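Local coordinates for salicylic acid-binding protein 2 (Nicotiana tabacum, PDB 1XKL), which hydrolyses methyl salicylate to salicylic acid and methanol, releasing the active signal for systemic acquired resistance in plant defence, at residues 57-62 with 87-92. Numbering follows the deposited sequence.
Sequences DYTLPL and LGLAME
Two helices of the alpha/beta-hydrolase core, 55-67 and 83-93, pack through T59 and L62 of the one and L89 and A90 of the other. The segment axes come within 9.7 Å and cross at -61°, so few residues meet. One point of touch is L62 on A90: the leucine's CG stands anti to its backbone N (chi1 178°), which carries CD2 across to the A90 CB at 4.0 Å. Alanine's small methyl fits here, leaving room for the leucine branch between backbones whose CA atoms, those of L62 and A90, are 7.2 Å apart, while leucine supplies the branched end that spans the gap. The same CD2 lies 4.4 Å from the backbone N of L87. Helix 83-93 is the one that follows the nucleophile elbow in this fold; the catalytic S81 sits just before it, its side chain about 10 Å from that of L87. L87 points its CB away from helix 55-67 and packs on V10 and F103, while L62 touches V8, so that both helices are tied to the parallel sheet through strands 6-10 and 98-104. The second point of touch pairs T59 with L89, whose CD2 lies 3.8 Å from the threonine OG1 and 3.9 Å from its CB, the two side chains meeting at a slant. Threonine can be buried here because its OG1, set beside the backbone N by a chi1 of -47°, reaches back to hydrogen-bond with the carbonyl O of L55, one turn earlier, and is also hydrogen-bonded to ND2 of N86 on the facing helix. L89 reaches further along helix 55-67 to L55 and M63, a breadth of apolar cover that a branched leucine can provide.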
ATOM      1  N   ASP A  57      -3.740 -33.088   3.177  1.00 21.99           N
ATOM      2  CA  ASP A  57      -3.397 -31.927   4.011  1.00 21.13           C
ATOM      3  C   ASP A  57      -4.611 -31.004   4.137  1.00 21.09           C
ATOM      4  O   ASP A  57      -4.839 -30.396   5.177  1.00 21.51           O
ATOM      5  CB  ASP A  57      -2.261 -31.096   3.395  1.00 19.86           C
ATOM      6  CG  ASP A  57      -0.959 -31.867   3.251  1.00 22.79           C
ATOM      7  OD1 ASP A  57      -0.735 -32.840   4.002  1.00 24.62           O
ATOM      8  OD2 ASP A  57      -0.146 -31.470   2.389  1.00 21.97           O
ATOM      9  N   TYR A  58      -5.363 -30.886   3.047  1.00 20.10           N
ATOM     10  CA  TYR A  58      -6.548 -30.040   2.993  1.00 19.31           C
ATOM     11  C   TYR A  58      -7.689 -30.597   3.843  1.00 18.64           C
ATOM     12  O   TYR A  58      -8.461 -29.838   4.433  1.00 18.99           O
ATOM     13  CB  TYR A  58      -6.981 -29.896   1.529  1.00 17.85           C
ATOM     14  CG  TYR A  58      -8.245 -29.107   1.281  1.00 19.63           C
ATOM     15  CD1 TYR A  58      -8.463 -27.869   1.897  1.00 15.93           C
ATOM     16  CD2 TYR A  58      -9.209 -29.580   0.386  1.00 19.27           C
ATOM     17  CE1 TYR A  58      -9.614 -27.125   1.622  1.00 16.88           C
ATOM     18  CE2 TYR A  58     -10.355 -28.850   0.104  1.00 16.81           C
ATOM     19  CZ  TYR A  58     -10.555 -27.627   0.720  1.00 17.80           C
ATOM     20  OH  TYR A  58     -11.696 -26.906   0.426  1.00 17.42           O
ATOM     21  N   THR A  59      -7.767 -31.921   3.930  1.00 18.12           N
ATOM     22  CA  THR A  59      -8.818 -32.615   4.674  1.00 18.09           C
ATOM     23  C   THR A  59      -8.483 -32.868   6.142  1.00 19.25           C
ATOM     24  O   THR A  59      -9.313 -33.370   6.902  1.00 19.60           O
ATOM     25  CB  THR A  59      -9.115 -33.983   4.025  1.00 18.36           C
ATOM     26  OG1 THR A  59      -9.246 -33.817   2.609  1.00 16.06           O
ATOM     27  CG2 THR A  59     -10.404 -34.578   4.587  1.00 15.24           C
ATOM     28  N   LEU A  60      -7.263 -32.526   6.537  1.00 20.08           N
ATOM     29  CA  LEU A  60      -6.814 -32.733   7.903  1.00 20.82           C
ATOM     30  C   LEU A  60      -7.871 -32.441   8.975  1.00 19.62           C
ATOM     31  O   LEU A  60      -8.134 -33.278   9.838  1.00 20.55           O
ATOM     32  CB  LEU A  60      -5.555 -31.892   8.152  1.00 23.91           C
ATOM     33  CG  LEU A  60      -4.644 -32.327   9.294  1.00 26.11           C
ATOM     34  CD1 LEU A  60      -4.278 -33.800   9.123  1.00 27.62           C
ATOM     35  CD2 LEU A  60      -3.384 -31.461   9.298  1.00 27.75           C
ATOM     36  N   PRO A  61      -8.508 -31.261   8.929  1.00 19.27           N
ATOM     37  CA  PRO A  61      -9.523 -30.954   9.949  1.00 19.47           C
ATOM     38  C   PRO A  61     -10.616 -32.020  10.054  1.00 20.15           C
ATOM     39  O   PRO A  61     -11.012 -32.415  11.155  1.00 21.77           O
ATOM     40  CB  PRO A  61     -10.072 -29.602   9.496  1.00 19.14           C
ATOM     41  CG  PRO A  61      -8.888 -28.978   8.800  1.00 19.93           C
ATOM     42  CD  PRO A  61      -8.364 -30.142   7.989  1.00 18.23           C
ATOM     43  N   LEU A  62     -11.099 -32.494   8.910  1.00 18.62           N
ATOM     44  CA  LEU A  62     -12.138 -33.514   8.902  1.00 18.16           C
ATOM     45  C   LEU A  62     -11.611 -34.810   9.504  1.00 19.98           C
ATOM     46  O   LEU A  62     -12.301 -35.474  10.280  1.00 17.05           O
ATOM     47  CB  LEU A  62     -12.630 -33.763   7.473  1.00 17.95           C
ATOM     48  CG  LEU A  62     -13.689 -34.857   7.299  1.00 16.58           C
ATOM     49  CD1 LEU A  62     -14.889 -34.552   8.198  1.00 15.39           C
ATOM     50  CD2 LEU A  62     -14.122 -34.918   5.836  1.00 14.09           C
ATOM     51  N   LEU A  87     -14.871 -35.931   1.638  1.00 11.41           N
ATOM     52  CA  LEU A  87     -15.684 -36.988   2.219  1.00 13.03           C
ATOM     53  C   LEU A  87     -15.071 -38.358   1.954  1.00 12.90           C
ATOM     54  O   LEU A  87     -15.105 -39.237   2.810  1.00 13.14           O
ATOM     55  CB  LEU A  87     -17.085 -36.956   1.620  1.00 14.52           C
ATOM     56  CG  LEU A  87     -18.215 -36.517   2.545  1.00 15.76           C
ATOM     57  CD1 LEU A  87     -17.974 -35.100   3.031  1.00 14.16           C
ATOM     58  CD2 LEU A  87     -19.523 -36.628   1.790  1.00 13.84           C
ATOM     59  N   GLY A  88     -14.513 -38.527   0.760  1.00 13.41           N
ATOM     60  CA  GLY A  88     -13.920 -39.799   0.388  1.00 14.74           C
ATOM     61  C   GLY A  88     -12.831 -40.288   1.315  1.00 14.33           C
ATOM     62  O   GLY A  88     -12.740 -41.484   1.593  1.00 14.94           O
ATOM     63  N   LEU A  89     -11.990 -39.374   1.788  1.00 17.72           N
ATOM     64  CA  LEU A  89     -10.914 -39.764   2.689  1.00 18.18           C
ATOM     65  C   LEU A  89     -11.488 -40.211   4.024  1.00 19.22           C
ATOM     66  O   LEU A  89     -10.973 -41.138   4.647  1.00 20.71           O
ATOM     67  CB  LEU A  89      -9.931 -38.614   2.908  1.00 18.46           C
ATOM     68  CG  LEU A  89      -8.856 -38.353   1.846  1.00 22.80           C
ATOM     69  CD1 LEU A  89      -9.502 -37.851   0.563  1.00 22.69           C
ATOM     70  CD2 LEU A  89      -7.867 -37.329   2.376  1.00 20.50           C
ATOM     71  N   ALA A  90     -12.558 -39.557   4.468  1.00 20.19           N
ATOM     72  CA  ALA A  90     -13.173 -39.919   5.742  1.00 20.17           C
ATOM     73  C   ALA A  90     -13.830 -41.290   5.642  1.00 20.51           C
ATOM     74  O   ALA A  90     -13.734 -42.103   6.563  1.00 19.10           O
ATOM     75  CB  ALA A  90     -14.200 -38.863   6.152  1.00 19.96           C
HETATM   76  N   MSE A  91     -14.504 -41.534   4.521  1.00 21.05           N
HETATM   77  CA  MSE A  91     -15.173 -42.810   4.267  1.00 21.54           C
HETATM   78  C   MSE A  91     -14.134 -43.917   4.135  1.00 22.44           C
HETATM   79  O   MSE A  91     -14.382 -45.062   4.508  1.00 22.38           O
HETATM   80  CB  MSE A  91     -15.988 -42.721   2.969  1.00 22.87           C
HETATM   81  CG  MSE A  91     -17.094 -41.679   3.012  1.00 22.97           C
HETATM   82 SE   MSE A  91     -17.597 -40.919   1.298  1.00 34.88          SE
HETATM   83  CE  MSE A  91     -18.531 -42.442   0.515  1.00 27.00           C
ATOM     84  N   GLU A  92     -12.966 -43.577   3.599  1.00 21.93           N
ATOM     85  CA  GLU A  92     -11.916 -44.577   3.427  1.00 23.16           C
ATOM     86  C   GLU A  92     -11.303 -44.970   4.766  1.00 24.27           C
ATOM     87  O   GLU A  92     -11.045 -46.148   5.014  1.00 25.16           O
ATOM     88  CB  GLU A  92     -10.821 -44.053   2.495  1.00 23.32           C
ATOM     89  CG  GLU A  92      -9.702 -45.052   2.186  1.00 23.22           C
ATOM     90  CD  GLU A  92     -10.194 -46.296   1.456  1.00 22.83           C
ATOM     91  OE1 GLU A  92     -11.187 -46.193   0.711  1.00 22.65           O
ATOM     92  OE2 GLU A  92      -9.578 -47.371   1.614  1.00 23.55           O
TER